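Side-chain contact in uncharacterized protein YJL217W (Saccharomyces cerevisiae, PDB 3O12), which functions in the galactose metabolic pathway through GAL83 and may control the level of the enolase ENO1: residues A[152-156]-A[157-161]. Numbering follows the deposited sequence.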
loop_
_atom_site.group_PDB
_atom_site.type_symbol
_atom_site.label_atom_id
_atom_site.label_comp_id
_atom_site.label_asym_id
_atom_site.label_seq_id
_atom_site.Cartn_x
_atom_site.Cartn_y
_atom_site.Cartn_z
ATOM N N VAL A 152 5.015 -7.829 -2.269
ATOM C CA VAL A 152 5.326 -7.886 -0.848
ATOM C C VAL A 152 5.254 -9.317 -0.347
ATOM O O VAL A 152 4.295 -10.043 -0.660
ATOM C CB VAL A 152 4.362 -7.017 -0.041
ATOM C CG1 VAL A 152 4.684 -7.108 1.447
ATOM C CG2 VAL A 152 4.436 -5.573 -0.519
ATOM N N THR A 153 6.256 -9.729 0.419
ATOM C CA THR A 153 6.307 -11.056 1.009
ATOM C C THR A 153 6.454 -10.928 2.514
ATOM O O THR A 153 7.310 -10.177 2.996
ATOM C CB THR A 153 7.485 -11.858 0.452
ATOM O OG1 THR A 153 7.339 -11.977 -0.970
ATOM C CG2 THR A 153 7.539 -13.244 1.070
ATOM N N VAL A 154 5.617 -11.633 3.261
ATOM C CA VAL A 154 5.769 -11.729 4.707
ATOM C C VAL A 154 5.857 -13.194 5.082
ATOM O O VAL A 154 4.979 -13.988 4.730
ATOM C CB VAL A 154 4.584 -11.098 5.466
ATOM C CG1 VAL A 154 4.724 -11.373 6.961
ATOM C CG2 VAL A 154 4.517 -9.601 5.205
ATOM N N GLU A 155 6.915 -13.560 5.793
ATOM C CA GLU A 155 7.131 -14.938 6.189
ATOM C C GLU A 155 8.127 -14.948 7.330
ATOM O O GLU A 155 9.127 -14.215 7.303
ATOM C CB GLU A 155 7.682 -15.747 5.012
ATOM C CG GLU A 155 7.871 -17.228 5.292
ATOM C CD GLU A 155 8.373 -17.989 4.067
ATOM O OE1 GLU A 155 8.997 -17.358 3.187
ATOM O OE2 GLU A 155 8.149 -19.214 3.997
ATOM N N LYS A 156 7.846 -15.768 8.336
ATOM C CA LYS A 156 8.744 -15.947 9.471
ATOM C C LYS A 156 9.207 -14.622 10.072
ATOM O O LYS A 156 10.387 -14.454 10.412
ATOM C CB LYS A 156 9.936 -16.823 9.081
ATOM C CG LYS A 156 9.550 -18.250 8.700
ATOM C CD LYS A 156 10.756 -19.036 8.197
ATOM C CE LYS A 156 11.346 -18.394 6.945
ATOM N NZ LYS A 156 12.511 -19.154 6.406
ATOM N N GLY A 157 8.275 -13.688 10.218
ATOM C CA GLY A 157 8.552 -12.444 10.924
ATOM C C GLY A 157 9.399 -11.451 10.154
ATOM O O GLY A 157 10.001 -10.544 10.744
ATOM N N VAL A 158 9.433 -11.602 8.832
ATOM C CA VAL A 158 10.182 -10.689 7.972
ATOM C C VAL A 158 9.299 -10.251 6.827
ATOM O O VAL A 158 8.620 -11.079 6.186
ATOM C CB VAL A 158 11.450 -11.351 7.382
ATOM C CG1 VAL A 158 12.161 -10.405 6.407
ATOM C CG2 VAL A 158 12.385 -11.778 8.489
ATOM N N LEU A 159 9.281 -8.949 6.583
ATOM C CA LEU A 159 8.599 -8.380 5.436
ATOM C C LEU A 159 9.604 -7.900 4.393
ATOM O O LEU A 159 10.602 -7.259 4.721
ATOM C CB LEU A 159 7.684 -7.234 5.884
ATOM C CG LEU A 159 6.773 -6.590 4.835
ATOM C CD1 LEU A 159 5.500 -6.032 5.486
ATOM C CD2 LEU A 159 7.523 -5.513 4.080
ATOM N N ARG A 160 9.353 -8.226 3.128
ATOM C CA ARG A 160 10.176 -7.754 2.014
ATOM C C ARG A 160 9.286 -7.060 1.000
ATOM O O ARG A 160 8.262 -7.616 0.591
ATOM C CB ARG A 160 10.874 -8.923 1.325
ATOM C CG ARG A 160 12.010 -9.525 2.091
ATOM C CD ARG A 160 12.642 -10.679 1.325
ATOM N NE ARG A 160 12.138 -11.970 1.787
ATOM C CZ ARG A 160 11.526 -12.865 1.018
ATOM N NH1 ARG A 160 11.332 -12.622 -0.273
ATOM N NH2 ARG A 160 11.109 -14.009 1.544
ATOM N N ILE A 161 9.651 -5.856 0.592
ATOM C CA ILE A 161 8.935 -5.117 -0.443
ATOM C C ILE A 161 9.815 -4.970 -1.660
ATOM O O ILE A 161 10.978 -4.568 -1.537
ATOM C CB ILE A 161 8.646 -3.675 0.003
ATOM C CG1 ILE A 161 7.920 -3.645 1.336
ATOM C CG2 ILE A 161 7.848 -2.936 -1.071
ATOM C CD1 ILE A 161 7.739 -2.243 1.865
HETATM O O HOH W 1 8.560 -9.486 -1.974
#
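T153 and R160 form a hydrogen-bonded residue pair between antiparallel strands 148-155 and 158-164, their side chains running alongside one another in the same direction. The R160 chain bends at chi3 (-98°), which folds its guanidinium back over T153: the methyl CG2 sits over one face of the group, 3.7 Å from NH2. T153 OG1 hydrogen-bonds instead with T84 OG1 of the adjoining strand 83-91, while a water links that hydroxyl to R160 O. E155 lies on the same face of the sheet, its OE1 near the guanidinium plane but 4.3 Å from R160 NH2, too far for a salt bridge.

The other face is apolar. L159 meets two valines of the partner strand, whose side chains run at a slant to its own: V154 CG2 reaches L159 CD1 at 3.7 Å, whereas V152, modelled in two conformers, makes a less certain contact. L112 of the facing sheet packs on L159.

Backbone bonds T153 N to R160 O (2.9 Å) and R160 N to T153 O fix this pairing. E155 and V158 bond reciprocally around K156 and G157, V158 N to E155 O being the more bent, its donor above the carbonyl plane. Both turn residues have positive phi, closing a two-residue type I' beta hairpin within an antiparallel beta sandwich.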